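Local coordinates for protein uronate isomerase (Caulobacter crescentus, PDB 2Q01) that catalyses the isomerisation of D-glucuronate to D-fructuronate and of D-galacturonate to D-tagaturonate, as a uronate isomerase of the metallo-dependent hydrolase superfamily, at residues 56-62 with 142-146; 66-70 with 115-119; 96-101 with 138-143; 103-107 with 132-138. All coordinates share one frame. Numbering follows the deposited sequence.

Contact 1: 56-62 with 142-146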
# COMPACT_ATOMS: atom_id res chain seq x y z
N GLN B 56 28.84 -24.50 -18.76
CA GLN B 56 30.29 -24.33 -18.80
C GLN B 56 30.94 -23.67 -17.57
O GLN B 56 31.90 -24.21 -17.02
CB GLN B 56 30.75 -23.66 -20.10
CG GLN B 56 29.90 -22.48 -20.55
CD GLN B 56 30.51 -21.75 -21.74
OE1 GLN B 56 30.00 -21.83 -22.86
NE2 GLN B 56 31.60 -21.03 -21.50
N ASP B 57 30.40 -22.53 -17.13
CA ASP B 57 31.02 -21.73 -16.08
C ASP B 57 30.08 -21.49 -14.90
O ASP B 57 28.87 -21.65 -15.02
CB ASP B 57 31.43 -20.35 -16.62
CG ASP B 57 32.57 -20.42 -17.62
OD1 ASP B 57 33.39 -21.36 -17.54
OD2 ASP B 57 32.64 -19.52 -18.49
N ALA B 58 30.66 -21.09 -13.77
CA ALA B 58 29.89 -20.54 -12.65
C ALA B 58 29.30 -19.20 -13.06
O ALA B 58 28.21 -18.84 -12.63
CB ALA B 58 30.79 -20.38 -11.44
N THR B 59 30.04 -18.46 -13.89
CA THR B 59 29.62 -17.17 -14.41
C THR B 59 28.49 -17.32 -15.44
O THR B 59 27.46 -16.65 -15.34
CB THR B 59 30.82 -16.41 -14.99
OG1 THR B 59 31.76 -16.17 -13.94
CG2 THR B 59 30.40 -15.07 -15.60
N ASP B 60 28.67 -18.23 -16.40
CA ASP B 60 27.68 -18.45 -17.46
C ASP B 60 26.35 -19.03 -16.99
O ASP B 60 25.34 -18.89 -17.67
CB ASP B 60 28.27 -19.31 -18.58
CG ASP B 60 28.72 -18.48 -19.76
OD1 ASP B 60 28.19 -18.71 -20.87
OD2 ASP B 60 29.58 -17.59 -19.59
N LEU B 61 26.36 -19.68 -15.83
CA LEU B 61 25.17 -20.33 -15.30
C LEU B 61 24.45 -19.46 -14.27
O LEU B 61 23.21 -19.37 -14.27
CB LEU B 61 25.54 -21.69 -14.70
CG LEU B 61 24.48 -22.54 -14.00
CD1 LEU B 61 23.50 -23.13 -14.99
CD2 LEU B 61 25.13 -23.63 -13.18
N LEU B 62 25.22 -18.81 -13.40
CA LEU B 62 24.65 -18.10 -12.26
C LEU B 62 24.68 -16.58 -12.41
O LEU B 62 23.71 -15.91 -12.06
CB LEU B 62 25.34 -18.51 -10.96
CG LEU B 62 25.24 -19.98 -10.52
CD1 LEU B 62 26.38 -20.34 -9.59
CD2 LEU B 62 23.89 -20.28 -9.87
N PHE B 142 34.55 -20.87 -7.81
CA PHE B 142 34.50 -20.89 -9.27
C PHE B 142 34.81 -22.26 -9.85
O PHE B 142 33.95 -22.86 -10.49
CB PHE B 142 35.42 -19.83 -9.89
CG PHE B 142 35.29 -19.73 -11.39
CD1 PHE B 142 36.21 -20.35 -12.23
CD2 PHE B 142 34.24 -19.02 -11.97
CE1 PHE B 142 36.08 -20.27 -13.62
CE2 PHE B 142 34.10 -18.93 -13.35
CZ PHE B 142 35.02 -19.56 -14.18
N ASP B 143 36.02 -22.75 -9.59
CA ASP B 143 36.47 -24.00 -10.21
C ASP B 143 35.84 -25.26 -9.62
O ASP B 143 35.83 -26.30 -10.28
CB ASP B 143 38.00 -24.09 -10.29
CG ASP B 143 38.69 -23.67 -9.00
OD1 ASP B 143 39.69 -22.92 -9.09
OD2 ASP B 143 38.24 -24.07 -7.91
N ARG B 144 35.30 -25.18 -8.40
CA ARG B 144 34.54 -26.31 -7.84
C ARG B 144 33.14 -26.44 -8.45
O ARG B 144 32.63 -27.55 -8.58
CB ARG B 144 34.47 -26.25 -6.32
CG ARG B 144 35.71 -26.79 -5.62
CD ARG B 144 35.34 -27.66 -4.44
NE ARG B 144 34.97 -26.89 -3.25
CZ ARG B 144 34.12 -27.31 -2.32
NH1 ARG B 144 33.85 -26.54 -1.27
NH2 ARG B 144 33.54 -28.50 -2.42
N ILE B 145 32.53 -25.31 -8.81
CA ILE B 145 31.26 -25.30 -9.55
C ILE B 145 31.51 -25.75 -10.99
O ILE B 145 30.80 -26.61 -11.51
CB ILE B 145 30.58 -23.91 -9.52
CG1 ILE B 145 30.02 -23.61 -8.13
CG2 ILE B 145 29.46 -23.82 -10.56
CD1 ILE B 145 29.66 -22.14 -7.90
N THR B 146 32.54 -25.18 -11.61
CA THR B 146 32.94 -25.51 -12.98
C THR B 146 33.28 -27.00 -13.15
O THR B 146 32.82 -27.63 -14.10
CB THR B 146 34.14 -24.63 -13.42
OG1 THR B 146 33.82 -23.25 -13.20
CG2 THR B 146 34.47 -24.84 -14.89
O HOH W 1 32.58 -27.14 -16.60
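Segment 142-146 is one helical turn of helix 138-149, and residues 56-62 approach it as a loop running into a weakly bonded helix from about Ala58. The two short axes come within 9.9 Å at 71°, a steep crossing consistent with the modest 315 Å² buried. Phe142 comes first. Its t rotamer swings the ring across the start of the other helix, where CD2 lies 3.7 Å from Ala58 CB and CE2 lies 3.7 Å from Thr59 OG1, which sits at the ring edge. That hydroxyl has its polar partner in Pro96 O. One turn on, Ile145 points toward the partner: its CG2 is 3.8 Å from Ala58 CB and its CD1 is 4.1 Å from Leu62 CD1, so the small Ala58 is wedged between Phe142 and Ile145. Thr146 closes the walk. Its OG1 is hydrogen-bonded to Phe142 O at 2.7 Å within its own helix, while its CG2 rests 3.4 Å from Gln56 O. No direct hydrogen bond joins the segments, but water 1 donates to Gln56 O (3.0 Å) and to Thr146 O (2.6 Å), bridging the backbones on the more exposed side. The arrangement is a steeply crossed helix pair with a water joining the backbones at one end, in the all-helical region between strands 37-39 and 165-169 of this TIM-barrel-clan enzyme.

Contact 2: 66-70 with 115-119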
# COMPACT_ATOMS: atom_id res chain seq x y z
N ASP B 66 21.51 -13.87 -15.21
CA ASP B 66 20.55 -13.47 -14.17
C ASP B 66 20.54 -11.97 -13.91
O ASP B 66 21.48 -11.42 -13.31
CB ASP B 66 20.79 -14.25 -12.87
CG ASP B 66 19.63 -14.14 -11.89
OD1 ASP B 66 19.86 -14.34 -10.68
OD2 ASP B 66 18.49 -13.86 -12.32
N HIS B 67 19.46 -11.32 -14.34
CA HIS B 67 19.32 -9.87 -14.22
C HIS B 67 19.08 -9.37 -12.79
O HIS B 67 19.42 -8.23 -12.49
CB HIS B 67 18.28 -9.30 -15.21
CG HIS B 67 16.90 -9.88 -15.06
ND1 HIS B 67 15.96 -9.36 -14.20
CD2 HIS B 67 16.30 -10.92 -15.69
CE1 HIS B 67 14.85 -10.07 -14.28
NE2 HIS B 67 15.03 -11.02 -15.18
N TYR B 68 18.54 -10.23 -11.93
CA TYR B 68 18.41 -9.93 -10.49
C TYR B 68 19.77 -9.64 -9.86
O TYR B 68 19.88 -8.78 -8.97
CB TYR B 68 17.79 -11.11 -9.74
CG TYR B 68 16.30 -11.28 -9.91
CD1 TYR B 68 15.77 -11.98 -11.00
CD2 TYR B 68 15.41 -10.77 -8.96
CE1 TYR B 68 14.40 -12.15 -11.16
CE2 TYR B 68 14.03 -10.94 -9.11
CZ TYR B 68 13.54 -11.62 -10.21
OH TYR B 68 12.18 -11.79 -10.36
N LEU B 69 20.79 -10.35 -10.32
CA LEU B 69 22.14 -10.22 -9.78
C LEU B 69 22.89 -9.02 -10.33
O LEU B 69 23.36 -8.20 -9.55
CB LEU B 69 22.95 -11.51 -9.98
CG LEU B 69 22.46 -12.77 -9.24
CD1 LEU B 69 23.47 -13.89 -9.38
CD2 LEU B 69 22.15 -12.50 -7.76
N PHE B 70 22.99 -8.91 -11.66
CA PHE B 70 23.76 -7.79 -12.22
C PHE B 70 23.14 -6.39 -12.06
O PHE B 70 23.86 -5.40 -12.10
CB PHE B 70 24.36 -8.07 -13.62
CG PHE B 70 23.34 -8.31 -14.72
CD1 PHE B 70 23.24 -9.58 -15.29
CD2 PHE B 70 22.57 -7.28 -15.24
CE1 PHE B 70 22.34 -9.82 -16.33
CE2 PHE B 70 21.66 -7.51 -16.27
CZ PHE B 70 21.55 -8.78 -16.82
N SER B 115 17.62 -13.03 -3.08
CA SER B 115 18.75 -13.66 -3.78
C SER B 115 19.79 -14.24 -2.83
O SER B 115 20.54 -15.13 -3.21
CB SER B 115 19.42 -12.65 -4.72
OG SER B 115 18.64 -12.45 -5.89
N TRP B 116 19.84 -13.70 -1.61
CA TRP B 116 20.66 -14.26 -0.54
C TRP B 116 20.14 -15.65 -0.22
O TRP B 116 20.92 -16.59 -0.09
CB TRP B 116 20.58 -13.36 0.69
CG TRP B 116 21.51 -13.72 1.82
CD1 TRP B 116 22.73 -13.17 2.07
CD2 TRP B 116 21.29 -14.68 2.86
NE1 TRP B 116 23.29 -13.73 3.19
CE2 TRP B 116 22.42 -14.66 3.69
CE3 TRP B 116 20.24 -15.57 3.16
CZ2 TRP B 116 22.55 -15.49 4.82
CZ3 TRP B 116 20.35 -16.39 4.28
CH2 TRP B 116 21.50 -16.34 5.10
N VAL B 117 18.82 -15.76 -0.09
CA VAL B 117 18.16 -17.03 0.21
C VAL B 117 18.32 -18.04 -0.94
O VAL B 117 18.69 -19.19 -0.68
CB VAL B 117 16.66 -16.82 0.58
CG1 VAL B 117 15.97 -18.15 0.80
CG2 VAL B 117 16.51 -15.95 1.83
N TRP B 118 18.09 -17.61 -2.18
CA TRP B 118 18.12 -18.53 -3.33
C TRP B 118 19.52 -19.04 -3.66
O TRP B 118 19.70 -20.23 -3.89
CB TRP B 118 17.52 -17.90 -4.60
CG TRP B 118 16.11 -17.42 -4.47
CD1 TRP B 118 15.09 -18.02 -3.78
CD2 TRP B 118 15.55 -16.25 -5.09
NE1 TRP B 118 13.93 -17.28 -3.92
CE2 TRP B 118 14.19 -16.19 -4.72
CE3 TRP B 118 16.08 -15.25 -5.91
CZ2 TRP B 118 13.34 -15.16 -5.14
CZ3 TRP B 118 15.24 -14.22 -6.33
CH2 TRP B 118 13.88 -14.19 -5.94
N LEU B 119 20.50 -18.14 -3.67
CA LEU B 119 21.87 -18.51 -4.01
C LEU B 119 22.55 -19.35 -2.94
O LEU B 119 23.30 -20.26 -3.26
CB LEU B 119 22.73 -17.27 -4.30
CG LEU B 119 22.66 -16.66 -5.70
CD1 LEU B 119 23.47 -15.38 -5.70
CD2 LEU B 119 23.18 -17.62 -6.75
O HOH W 2 18.60 -14.32 -8.20
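Tyr68 presents its ring face to the edge of Trp118: the tyrosine ring and the six-membered ring of the indole have centroids 5.9 Å apart and planes at 88°, an edge-to-face (T-shaped) pair whose closest atoms are Tyr68 CD2 and Trp118 CZ3 at 4.3 Å. Both rings also make cation-pi contacts with Arg428 of helix 425-445, and the Tyr68 hydroxyl is hydrogen-bonded to Trp388 O, so the pair belongs to a larger aromatic and cationic cluster. The next residue, Leu69, starts sideways from the backbone, yet its m,t rotamer brings CD2 to 3.8 Å from Leu119 CD1 and 4.0 Å from Ser115 OG. Ser115 and Leu119 are one turn apart, joined by the Leu119 N to Ser115 O bond of 3.0 Å, and so offer Leu69 a polar and an apolar neighbour. The backbones stay well separated, with the nearest CA atoms, those of Tyr68 and Ser115, 7.7 Å apart; side chains and one water span the interval, and only 191 Å² is buried. Water 2 helps to fill it, donating to Asp66 OD1 at 2.8 Å and lying 3.0 Å from Ser115 OG, to which it is hydrogen-bonded. Asp66 occupies the N-cap of helix 67-74, whose start the contact sets against helix 114-126. With no direct hydrogen bond across the segments, cohesion here rests on ring geometry and leucine packing, supplemented by one water-mediated polar link.

Contact 3: 96-101 with 138-143; sequences PREAWR and ADDYFD
Build alpha-helices 96-101 and 138-143, axes 9.5 Å apart at closest approach, signed crossing angle +127°. Set CA atoms of Arg101 and Ala138 5.7 Å apart, those of Arg97 and Phe142 6.7 Å. Phe142, chi1 t and chi2 near -99°, lays its ring under Arg97, whose CA stands 4.0 Å from the ring centroid, 10° off the normal: a CH-pi contact. Pro96 CB reaches Phe142 CZ at 3.8 Å. Trp100, also t with chi2 near -98°, puts CB 3.6 Å from Phe142 CD2 and NE1 3.2 Å from Ala138 O and 3.7 Å from Tyr141 CB; its five-membered ring meets the phenyl obliquely, at 53°. Extend Arg97 t,t, with chi3 near -144° and chi4 near 94°, so NH1 salt-bridges Asp143 OD1 (chi1 p) at 2.6 Å and NE salt-bridges Asp139 OD2 (chi1 m) through a weak 3.2 Å hydrogen bond. Curl Arg101 (chi1 near -148°, chi2 and chi3 p, chi4 near 92°), placing CD 3.8 Å from Ala138 CB and NE 3.1 Å from Asp139 OD2, a charge-only pairing like Arg101 NH2 to Glu98 OE1 at 2.9 Å. This is an obliquely antiparallel helix pair with an aromatic interior, flanked along one side by a five-residue salt-bridge network.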
# COMPACT_ATOMS: atom_id res chain seq x y z
N PRO B 96 35.99 -15.19 -17.36
CA PRO B 96 34.90 -15.69 -16.51
C PRO B 96 35.25 -15.79 -15.03
O PRO B 96 34.39 -15.57 -14.18
CB PRO B 96 34.63 -17.09 -17.08
CG PRO B 96 35.03 -16.99 -18.49
CD PRO B 96 36.23 -16.09 -18.50
N ARG B 97 36.51 -16.10 -14.74
CA ARG B 97 37.01 -16.16 -13.37
C ARG B 97 37.02 -14.78 -12.74
O ARG B 97 36.64 -14.62 -11.58
CB ARG B 97 38.41 -16.77 -13.35
CG ARG B 97 38.83 -17.35 -12.01
CD ARG B 97 40.26 -17.85 -12.08
NE ARG B 97 40.44 -19.06 -11.29
CZ ARG B 97 40.36 -20.30 -11.77
NH1 ARG B 97 40.54 -21.33 -10.96
NH2 ARG B 97 40.09 -20.51 -13.05
N GLU B 98 37.45 -13.78 -13.51
CA GLU B 98 37.49 -12.40 -13.04
C GLU B 98 36.09 -11.80 -12.87
O GLU B 98 35.87 -11.00 -11.96
CB GLU B 98 38.35 -11.51 -13.95
CG GLU B 98 39.86 -11.63 -13.72
CD GLU B 98 40.30 -11.23 -12.30
OE1 GLU B 98 41.22 -11.88 -11.77
OE2 GLU B 98 39.73 -10.28 -11.72
N ALA B 99 35.17 -12.19 -13.75
CA ALA B 99 33.76 -11.80 -13.63
C ALA B 99 33.18 -12.32 -12.31
O ALA B 99 32.52 -11.57 -11.58
CB ALA B 99 32.96 -12.32 -14.82
N TRP B 100 33.44 -13.59 -12.01
CA TRP B 100 33.05 -14.23 -10.77
C TRP B 100 33.70 -13.59 -9.54
O TRP B 100 33.07 -13.49 -8.49
CB TRP B 100 33.37 -15.72 -10.80
CG TRP B 100 32.88 -16.45 -9.59
CD1 TRP B 100 33.60 -16.79 -8.48
CD2 TRP B 100 31.54 -16.89 -9.35
NE1 TRP B 100 32.79 -17.42 -7.57
CE2 TRP B 100 31.52 -17.50 -8.08
CE3 TRP B 100 30.35 -16.84 -10.09
CZ2 TRP B 100 30.36 -18.06 -7.53
CZ3 TRP B 100 29.20 -17.39 -9.55
CH2 TRP B 100 29.22 -17.99 -8.28
N ARG B 101 34.95 -13.17 -9.69
CA ARG B 101 35.70 -12.48 -8.63
C ARG B 101 35.04 -11.16 -8.21
O ARG B 101 35.01 -10.84 -7.02
CB ARG B 101 37.13 -12.21 -9.10
CG ARG B 101 38.19 -12.24 -8.01
CD ARG B 101 38.76 -13.65 -7.86
NE ARG B 101 39.33 -14.15 -9.11
CZ ARG B 101 40.61 -14.01 -9.46
NH1 ARG B 101 41.46 -13.38 -8.66
NH2 ARG B 101 41.03 -14.50 -10.61
N ALA B 138 36.55 -16.77 -3.46
CA ALA B 138 36.01 -16.66 -4.82
C ALA B 138 36.48 -17.74 -5.78
O ALA B 138 35.67 -18.39 -6.43
CB ALA B 138 36.34 -15.30 -5.39
N ASP B 139 37.80 -17.92 -5.85
CA ASP B 139 38.42 -18.85 -6.80
C ASP B 139 38.08 -20.30 -6.49
O ASP B 139 37.93 -21.11 -7.40
CB ASP B 139 39.94 -18.64 -6.84
CG ASP B 139 40.33 -17.35 -7.55
OD1 ASP B 139 40.95 -16.48 -6.90
OD2 ASP B 139 40.00 -17.20 -8.75
N ASP B 140 37.95 -20.61 -5.20
CA ASP B 140 37.58 -21.95 -4.76
C ASP B 140 36.15 -22.28 -5.21
O ASP B 140 35.90 -23.38 -5.69
CB ASP B 140 37.72 -22.09 -3.24
CG ASP B 140 37.39 -23.49 -2.74
OD1 ASP B 140 37.98 -24.46 -3.25
OD2 ASP B 140 36.54 -23.60 -1.84
N TYR B 141 35.24 -21.32 -5.06
CA TYR B 141 33.86 -21.44 -5.55
C TYR B 141 33.79 -21.66 -7.05
O TYR B 141 33.05 -22.53 -7.51
CB TYR B 141 33.05 -20.20 -5.19
CG TYR B 141 32.13 -20.33 -4.00
CD1 TYR B 141 32.60 -20.14 -2.71
CD2 TYR B 141 30.78 -20.63 -4.18
CE1 TYR B 141 31.75 -20.24 -1.61
CE2 TYR B 141 29.92 -20.73 -3.09
CZ TYR B 141 30.41 -20.54 -1.80
OH TYR B 141 29.57 -20.65 -0.72
N PHE B 142 34.55 -20.87 -7.81
CA PHE B 142 34.50 -20.89 -9.27
C PHE B 142 34.81 -22.26 -9.85
O PHE B 142 33.95 -22.86 -10.49
CB PHE B 142 35.42 -19.83 -9.89
CG PHE B 142 35.29 -19.73 -11.39
CD1 PHE B 142 36.21 -20.35 -12.23
CD2 PHE B 142 34.24 -19.02 -11.97
CE1 PHE B 142 36.08 -20.27 -13.62
CE2 PHE B 142 34.10 -18.93 -13.35
CZ PHE B 142 35.02 -19.56 -14.18
N ASP B 143 36.02 -22.75 -9.59
CA ASP B 143 36.47 -24.00 -10.21
C ASP B 143 35.84 -25.26 -9.62
O ASP B 143 35.83 -26.30 -10.28
CB ASP B 143 38.00 -24.09 -10.29
CG ASP B 143 38.69 -23.67 -9.00
OD1 ASP B 143 39.69 -22.92 -9.09
OD2 ASP B 143 38.24 -24.07 -7.91

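Contact 4: 103-107 with 132-138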
# COMPACT_ATOMS: atom_id res chain seq x y z
N PHE B 103 31.77 -10.35 -8.66
CA PHE B 103 30.52 -10.73 -8.02
C PHE B 103 30.73 -11.16 -6.57
O PHE B 103 29.99 -10.73 -5.67
CB PHE B 103 29.83 -11.85 -8.79
CG PHE B 103 28.69 -12.48 -8.04
CD1 PHE B 103 27.52 -11.77 -7.79
CD2 PHE B 103 28.79 -13.79 -7.58
CE1 PHE B 103 26.47 -12.35 -7.09
CE2 PHE B 103 27.74 -14.38 -6.87
CZ PHE B 103 26.58 -13.65 -6.63
N ALA B 104 31.74 -12.01 -6.35
CA ALA B 104 32.07 -12.52 -5.03
C ALA B 104 32.44 -11.39 -4.08
O ALA B 104 31.98 -11.37 -2.93
CB ALA B 104 33.20 -13.50 -5.13
N SER B 105 33.24 -10.44 -4.57
CA SER B 105 33.67 -9.26 -3.80
C SER B 105 32.53 -8.27 -3.52
O SER B 105 32.68 -7.36 -2.71
CB SER B 105 34.80 -8.53 -4.52
OG SER B 105 35.90 -9.40 -4.72
N HIS B 106 31.41 -8.47 -4.21
CA HIS B 106 30.23 -7.63 -4.06
C HIS B 106 28.99 -8.42 -3.62
O HIS B 106 27.88 -7.91 -3.68
CB HIS B 106 29.94 -6.88 -5.36
CG HIS B 106 30.92 -5.79 -5.66
ND1 HIS B 106 31.89 -5.90 -6.63
CD2 HIS B 106 31.08 -4.56 -5.10
CE1 HIS B 106 32.61 -4.79 -6.66
NE2 HIS B 106 32.14 -3.96 -5.74
N PHE B 107 29.20 -9.65 -3.16
CA PHE B 107 28.11 -10.53 -2.73
C PHE B 107 27.40 -10.01 -1.47
O PHE B 107 26.23 -10.32 -1.25
CB PHE B 107 28.62 -11.97 -2.55
CG PHE B 107 27.55 -12.98 -2.26
CD1 PHE B 107 26.40 -13.05 -3.05
CD2 PHE B 107 27.69 -13.87 -1.20
CE1 PHE B 107 25.40 -13.98 -2.78
CE2 PHE B 107 26.70 -14.82 -0.93
CZ PHE B 107 25.55 -14.87 -1.72
N PHE B 132 31.00 -19.55 3.40
CA PHE B 132 30.26 -18.45 2.79
C PHE B 132 31.11 -17.75 1.74
O PHE B 132 32.32 -17.58 1.93
CB PHE B 132 29.86 -17.44 3.87
CG PHE B 132 28.68 -16.59 3.51
CD1 PHE B 132 27.38 -16.99 3.83
CD2 PHE B 132 28.85 -15.36 2.87
CE1 PHE B 132 26.29 -16.21 3.50
CE2 PHE B 132 27.76 -14.57 2.53
CZ PHE B 132 26.47 -14.99 2.85
N LEU B 133 30.47 -17.36 0.64
CA LEU B 133 31.14 -16.69 -0.46
C LEU B 133 31.72 -15.35 -0.03
O LEU B 133 31.03 -14.50 0.52
CB LEU B 133 30.18 -16.49 -1.63
CG LEU B 133 30.73 -16.80 -3.03
CD1 LEU B 133 29.92 -16.08 -4.09
CD2 LEU B 133 32.20 -16.43 -3.11
N GLU B 134 33.01 -15.18 -0.30
CA GLU B 134 33.70 -13.91 -0.07
C GLU B 134 34.70 -13.65 -1.19
O GLU B 134 34.77 -14.42 -2.15
CB GLU B 134 34.43 -13.94 1.28
CG GLU B 134 33.52 -13.71 2.49
CD GLU B 134 34.18 -14.05 3.81
OE1 GLU B 134 33.46 -14.06 4.84
OE2 GLU B 134 35.40 -14.32 3.83
N ALA B 135 35.47 -12.57 -1.06
CA ALA B 135 36.54 -12.26 -2.01
C ALA B 135 37.68 -13.29 -1.98
O ALA B 135 38.17 -13.71 -3.03
CB ALA B 135 37.08 -10.86 -1.76
N SER B 136 38.06 -13.71 -0.78
CA SER B 136 39.13 -14.70 -0.58
C SER B 136 38.69 -16.15 -0.87
O SER B 136 39.51 -17.05 -0.97
CB SER B 136 39.67 -14.61 0.85
OG SER B 136 38.62 -14.76 1.79
N ASN B 137 37.38 -16.34 -1.00
CA ASN B 137 36.78 -17.65 -1.22
C ASN B 137 36.40 -17.84 -2.68
O ASN B 137 36.00 -18.94 -3.09
CB ASN B 137 35.53 -17.77 -0.35
CG ASN B 137 35.21 -19.19 0.02
OD1 ASN B 137 35.94 -20.12 -0.31
ND2 ASN B 137 34.09 -19.37 0.71
N ALA B 138 36.55 -16.77 -3.46
CA ALA B 138 36.01 -16.66 -4.82
C ALA B 138 36.48 -17.74 -5.78
O ALA B 138 35.67 -18.39 -6.43
CB ALA B 138 36.34 -15.30 -5.39
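Ala104, near the end of helix 96-105, is a low point in the helix surface into which the loop 132-138 settles. Its CB is approached by Leu133 CD2 at 3.7 Å, by Glu134 O at 3.5 Å and by Ala138 CB at 3.6 Å, so a single methyl meets the loop on several fronts. Leu133 is the chief bump. Its CB abuts Phe107 CD2 at 3.6 Å and its CD1 meets Phe103 CE2 at 3.9 Å, seating the side chain in the hollow framed by Phe103, Ala104 and Phe107. Farther along, Phe107 leans on Phe132, with CE2 atoms 3.6 Å apart; the centroids are 5.6 Å apart and the planes at 36°, an oblique meeting of rings. At the other end the fit is shallow: Ser105 OG lies 3.5 Å from Ala135 CB, where the backbones draw closest, the CA atoms of Ser105 and Ala135 being 4.5 Å apart. The loop holds its own bend through Asn137 ND2, which donates to Phe132 O at 2.8 Å. Ser105 OG is hydrogen-bonded back to Arg101 O and Asn137 to its own loop, and no hydrogen bond crosses between the segments. The contact is therefore mainly one of apolar fit, 329 Å² in all.

In the fold
From the N terminus, residues 56-62 open the widest loop, which contact 1 closes at helix 138-149. Contact 2, from helix 67-74 to helix 114-126, is nested inside it. Helix 96-105 then begins contact 3 and ends in contact 4; both start between the segments of contact 2 and finish beyond them, so each crosses contact 2. Contact 4 is nested within contact 3, sharing Ala138, while the second segments of contacts 1 and 3 overlap at Phe142 and Asp143, both on helix 138-149. Thr59 OG1, probably hydrogen-bonded to Pro96 O, joins contacts 1 and 3; Leu119 beside Phe103 and Phe107 joins 2 and 4. Together they bind five helices and the 132-138 loop.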